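Local atomic coordinates of hypothetical protein (Leishmania major, PDB entry 3LJN), a protein that is of unknown function but, as a protein built of ankyrin repeats, probably serves as a scaffold for binding other proteins. Residues L81-M93 with E115-N127. Sequence-based numbering, arbitrary orientation.
Sequences LWHGQKPIHLAVM and ESLLNECDEREVN
H89 and D122 join helix 87-93 to the loop after helix 114-118 in an ankyrin-repeat fold, and they illustrate how such repeats are knitted by the histidine of the helix-opening G-Q-K-P-I-H-L sequence, a variant of the family's G-x-T-P-L-H motif. D122 CB sits over one face of the imidazole, 3.8 Å from the ring centroid and 17° off the ring normal, a CH-pi contact. From the same ring, NE2 gives a weak hydrogen bond to E120 O (3.4 Å). On the opposite face lies CG2 of the neighbouring I88, while ND1 accepts the backbone N-H of K86 nearly in the ring plane at 3.2 Å; this bond, from the N-cap residue just ahead of helix 87-93 to the ring, helps fix the rotation of the ring and directs NE2 at the loop. Beside it the loops join directly: E123 N donates an almost straight bond to G84 O (3.1 Å), G84 being the third residue of the type I' turn W82-Q85. At the helix 114-118 side, the I88 and L118 side chains cross at about a right angle, CD1 on CD2 at 3.8 Å, and K86 NZ makes a long salt bridge to E120 OE2. The extended R124 chain, CG anti to its own N (chi1 -170°), carries the guanidinium across the amide of Q85, the two planes 41° apart. Further out, D122 OD2 accepts from W144 NE1 of helix 141-147, and E123 OE2 pairs with K171. D122 also closes an Asx turn, in which R124 N reaches OD1 from above the carboxylate plane at 3.3 Å.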
loop_
_atom_site.group_PDB
_atom_site.type_symbol
_atom_site.label_atom_id
_atom_site.label_comp_id
_atom_site.label_asym_id
_atom_site.label_seq_id
_atom_site.Cartn_x
_atom_site.Cartn_y
_atom_site.Cartn_z
ATOM N N LEU A 81 -10.756 18.733 5.442
ATOM C CA LEU A 81 -9.999 18.395 4.258
ATOM C C LEU A 81 -9.898 19.642 3.399
ATOM O O LEU A 81 -10.828 20.439 3.353
ATOM C CB LEU A 81 -10.715 17.275 3.504
ATOM C CG LEU A 81 -10.766 15.947 4.264
ATOM C CD1 LEU A 81 -12.083 15.229 4.030
ATOM C CD2 LEU A 81 -9.577 15.067 3.901
ATOM N N TRP A 82 -8.764 19.820 2.734
ATOM C CA TRP A 82 -8.576 20.949 1.849
ATOM C C TRP A 82 -8.263 20.410 0.470
ATOM O O TRP A 82 -7.253 19.742 0.269
ATOM C CB TRP A 82 -7.458 21.849 2.365
ATOM C CG TRP A 82 -7.235 23.059 1.539
ATOM C CD1 TRP A 82 -8.174 23.757 0.840
ATOM C CD2 TRP A 82 -5.996 23.735 1.328
ATOM N NE1 TRP A 82 -7.593 24.815 0.185
ATOM C CE2 TRP A 82 -6.255 24.831 0.478
ATOM C CE3 TRP A 82 -4.686 23.518 1.768
ATOM C CZ2 TRP A 82 -5.255 25.712 0.061
ATOM C CZ3 TRP A 82 -3.689 24.408 1.363
ATOM C CH2 TRP A 82 -3.980 25.484 0.511
ATOM N N HIS A 83 -9.143 20.698 -0.483
ATOM C CA HIS A 83 -9.111 20.036 -1.773
ATOM C C HIS A 83 -8.928 18.538 -1.514
ATOM O O HIS A 83 -8.116 17.887 -2.147
ATOM C CB HIS A 83 -7.978 20.593 -2.649
ATOM C CG HIS A 83 -8.072 22.069 -2.922
ATOM N ND1 HIS A 83 -9.242 22.683 -3.318
ATOM C CD2 HIS A 83 -7.128 23.044 -2.892
ATOM C CE1 HIS A 83 -9.021 23.974 -3.501
ATOM N NE2 HIS A 83 -7.747 24.218 -3.249
ATOM N N GLY A 84 -9.665 18.010 -0.541
ATOM C CA GLY A 84 -9.666 16.577 -0.257
ATOM C C GLY A 84 -8.493 16.060 0.542
ATOM O O GLY A 84 -8.350 14.869 0.720
ATOM N N GLN A 85 -7.661 16.943 1.060
ATOM C CA GLN A 85 -6.430 16.496 1.700
ATOM C C GLN A 85 -6.254 16.955 3.136
ATOM O O GLN A 85 -6.777 17.985 3.556
ATOM C CB GLN A 85 -5.232 16.921 0.857
ATOM C CG GLN A 85 -5.206 16.210 -0.495
ATOM C CD GLN A 85 -3.950 16.504 -1.265
ATOM O OE1 GLN A 85 -3.642 17.676 -1.533
ATOM N NE2 GLN A 85 -3.196 15.446 -1.623
ATOM N N LYS A 86 -5.492 16.157 3.867
ATOM C CA LYS A 86 -5.188 16.376 5.256
ATOM C C LYS A 86 -3.725 16.790 5.304
ATOM O O LYS A 86 -2.968 16.407 4.430
ATOM C CB LYS A 86 -5.372 15.059 5.991
ATOM C CG LYS A 86 -6.114 15.163 7.285
ATOM C CD LYS A 86 -7.591 15.322 7.046
ATOM C CE LYS A 86 -8.354 15.132 8.337
ATOM N NZ LYS A 86 -7.848 13.931 9.100
ATOM N N PRO A 87 -3.301 17.538 6.335
ATOM C CA PRO A 87 -1.938 18.099 6.375
ATOM C C PRO A 87 -0.765 17.133 6.180
ATOM O O PRO A 87 0.282 17.549 5.685
ATOM C CB PRO A 87 -1.875 18.717 7.759
ATOM C CG PRO A 87 -3.307 19.101 8.037
ATOM C CD PRO A 87 -4.064 17.931 7.535
ATOM N N ILE A 88 -0.918 15.867 6.556
ATOM C CA ILE A 88 0.121 14.886 6.246
ATOM C C ILE A 88 0.286 14.730 4.730
ATOM O O ILE A 88 1.413 14.672 4.234
ATOM C CB ILE A 88 -0.155 13.496 6.878
ATOM C CG1 ILE A 88 0.912 12.467 6.455
ATOM C CG2 ILE A 88 -1.554 12.962 6.486
ATOM C CD1 ILE A 88 2.344 12.956 6.543
ATOM N N HIS A 89 -0.826 14.654 3.998
ATOM C CA HIS A 89 -0.775 14.382 2.575
ATOM C C HIS A 89 -0.024 15.474 1.848
ATOM O O HIS A 89 0.698 15.188 0.892
ATOM C CB HIS A 89 -2.172 14.309 1.981
ATOM C CG HIS A 89 -2.987 13.150 2.461
ATOM N ND1 HIS A 89 -4.109 13.306 3.247
ATOM C CD2 HIS A 89 -2.867 11.820 2.235
ATOM C CE1 HIS A 89 -4.636 12.123 3.499
ATOM N NE2 HIS A 89 -3.900 11.202 2.900
ATOM N N LEU A 90 -0.219 16.723 2.275
ATOM C CA LEU A 90 0.447 17.866 1.634
ATOM C C LEU A 90 1.921 17.931 1.970
ATOM O O LEU A 90 2.717 18.442 1.186
ATOM C CB LEU A 90 -0.172 19.188 2.061
ATOM C CG LEU A 90 -1.645 19.443 1.793
ATOM C CD1 LEU A 90 -2.078 20.609 2.673
ATOM C CD2 LEU A 90 -1.913 19.735 0.331
ATOM N N ALA A 91 2.275 17.452 3.155
ATOM C CA ALA A 91 3.674 17.398 3.563
ATOM C C ALA A 91 4.460 16.420 2.694
ATOM O O ALA A 91 5.636 16.641 2.402
ATOM C CB ALA A 91 3.782 17.005 5.025
ATOM N N VAL A 92 3.793 15.348 2.276
ATOM C CA VAL A 92 4.450 14.273 1.559
ATOM C C VAL A 92 4.731 14.696 0.137
ATOM O O VAL A 92 5.839 14.536 -0.349
ATOM C CB VAL A 92 3.600 13.012 1.552
ATOM C CG1 VAL A 92 4.263 11.947 0.698
ATOM C CG2 VAL A 92 3.381 12.517 2.967
HETATM N N MSE A 93 3.723 15.248 -0.521
HETATM C CA MSE A 93 3.896 15.755 -1.884
HETATM C C MSE A 93 4.901 16.912 -1.969
HETATM O O MSE A 93 5.479 17.127 -3.024
HETATM C CB MSE A 93 2.545 16.162 -2.499
HETATM C CG MSE A 93 1.890 15.052 -3.332
HETATM SE SE MSE A 93 -0.058 14.824 -2.987
HETATM C CE MSE A 93 -0.568 16.744 -2.835
ATOM N N GLU A 115 1.163 5.378 13.316
ATOM C CA GLU A 115 0.382 4.487 12.468
ATOM C C GLU A 115 -0.957 5.126 12.188
ATOM O O GLU A 115 -1.306 5.349 11.035
ATOM C CB GLU A 115 0.167 3.127 13.120
ATOM C CG GLU A 115 1.442 2.338 13.371
ATOM C CD GLU A 115 1.756 2.179 14.850
ATOM O OE1 GLU A 115 1.895 1.011 15.286
ATOM O OE2 GLU A 115 1.842 3.211 15.567
ATOM N N SER A 116 -1.695 5.441 13.246
ATOM C CA SER A 116 -2.991 6.111 13.100
ATOM C C SER A 116 -2.888 7.326 12.159
ATOM O O SER A 116 -3.661 7.442 11.211
ATOM C CB SER A 116 -3.549 6.514 14.476
ATOM O OG SER A 116 -4.679 7.362 14.355
ATOM N N LEU A 117 -1.908 8.195 12.404
ATOM C CA LEU A 117 -1.728 9.414 11.617
ATOM C C LEU A 117 -1.274 9.147 10.191
ATOM O O LEU A 117 -1.903 9.620 9.241
ATOM C CB LEU A 117 -0.701 10.338 12.281
ATOM C CG LEU A 117 -0.545 11.736 11.678
ATOM C CD1 LEU A 117 -1.822 12.524 11.893
ATOM C CD2 LEU A 117 0.642 12.458 12.298
ATOM N N LEU A 118 -0.176 8.407 10.041
ATOM C CA LEU A 118 0.438 8.212 8.725
ATOM C C LEU A 118 -0.388 7.355 7.749
ATOM O O LEU A 118 -0.129 7.373 6.556
ATOM C CB LEU A 118 1.852 7.631 8.858
ATOM C CG LEU A 118 2.981 8.555 9.313
ATOM C CD1 LEU A 118 4.285 7.798 9.328
ATOM C CD2 LEU A 118 3.108 9.743 8.405
ATOM N N ASN A 119 -1.376 6.618 8.233
ATOM C CA ASN A 119 -2.163 5.752 7.354
ATOM C C ASN A 119 -3.544 6.312 6.999
ATOM O O ASN A 119 -4.387 5.584 6.480
ATOM C CB ASN A 119 -2.289 4.357 7.975
ATOM C CG ASN A 119 -0.934 3.707 8.229
ATOM O OD1 ASN A 119 -0.015 3.847 7.425
ATOM N ND2 ASN A 119 -0.809 2.993 9.347
ATOM N N GLU A 120 -3.754 7.603 7.264
ATOM C CA GLU A 120 -4.983 8.309 6.871
ATOM C C GLU A 120 -5.185 8.284 5.364
ATOM O O GLU A 120 -4.224 8.320 4.592
ATOM C CB GLU A 120 -4.941 9.777 7.307
ATOM C CG GLU A 120 -5.265 10.026 8.780
ATOM C CD GLU A 120 -6.751 10.275 9.062
ATOM O OE1 GLU A 120 -7.119 10.317 10.264
ATOM O OE2 GLU A 120 -7.545 10.441 8.100
ATOM N N CYS A 121 -6.447 8.264 4.953
ATOM C CA CYS A 121 -6.794 8.260 3.543
ATOM C C CYS A 121 -7.371 9.612 3.103
ATOM O O CYS A 121 -8.198 10.199 3.800
ATOM C CB CYS A 121 -7.796 7.145 3.280
ATOM S SG CYS A 121 -7.482 6.295 1.760
ATOM N N ASP A 122 -6.930 10.110 1.952
ATOM C CA ASP A 122 -7.509 11.337 1.403
ATOM C C ASP A 122 -8.849 11.007 0.760
ATOM O O ASP A 122 -9.265 9.847 0.741
ATOM C CB ASP A 122 -6.542 12.068 0.442
ATOM C CG ASP A 122 -6.330 11.350 -0.886
ATOM O OD1 ASP A 122 -7.231 10.618 -1.331
ATOM O OD2 ASP A 122 -5.252 11.550 -1.505
ATOM N N GLU A 123 -9.546 12.026 0.280
ATOM C CA GLU A 123 -10.832 11.823 -0.363
ATOM C C GLU A 123 -10.784 12.589 -1.684
ATOM O O GLU A 123 -11.591 13.464 -1.945
ATOM C CB GLU A 123 -11.982 12.258 0.566
ATOM C CG GLU A 123 -11.719 11.972 2.070
ATOM C CD GLU A 123 -12.961 11.543 2.878
ATOM O OE1 GLU A 123 -14.076 12.067 2.634
ATOM O OE2 GLU A 123 -12.801 10.683 3.783
ATOM N N ARG A 124 -9.811 12.224 -2.513
ATOM C CA ARG A 124 -9.467 12.961 -3.724
ATOM C C ARG A 124 -9.578 12.069 -4.968
ATOM O O ARG A 124 -8.727 11.209 -5.185
ATOM C CB ARG A 124 -8.039 13.498 -3.584
ATOM C CG ARG A 124 -7.619 14.488 -4.643
ATOM C CD ARG A 124 -6.129 14.823 -4.550
ATOM N NE ARG A 124 -5.841 16.174 -5.053
ATOM C CZ ARG A 124 -4.630 16.738 -5.107
ATOM N NH1 ARG A 124 -3.548 16.070 -4.703
ATOM N NH2 ARG A 124 -4.498 17.978 -5.572
ATOM N N GLU A 125 -10.617 12.283 -5.783
ATOM C CA GLU A 125 -10.826 11.489 -7.012
ATOM C C GLU A 125 -9.797 11.842 -8.094
ATOM O O GLU A 125 -9.502 13.010 -8.313
ATOM C CB GLU A 125 -12.250 11.664 -7.543
ATOM N N VAL A 126 -9.248 10.832 -8.763
ATOM C CA VAL A 126 -8.149 11.047 -9.720
ATOM C C VAL A 126 -8.273 10.154 -10.969
ATOM O O VAL A 126 -9.009 9.177 -10.960
ATOM C CB VAL A 126 -6.778 10.861 -9.001
ATOM C CG1 VAL A 126 -5.757 10.141 -9.881
ATOM C CG2 VAL A 126 -6.245 12.209 -8.532
ATOM N N ASN A 127 -7.585 10.522 -12.048
ATOM C CA ASN A 127 -7.595 9.729 -13.283
ATOM C C ASN A 127 -6.230 9.680 -13.965
ATOM O O ASN A 127 -6.120 9.609 -15.187
ATOM C CB ASN A 127 -8.656 10.281 -14.230
ATOM C CG ASN A 127 -10.051 10.075 -13.703
ATOM O OD1 ASN A 127 -10.752 11.035 -13.374
ATOM N ND2 ASN A 127 -10.453 8.812 -13.583
#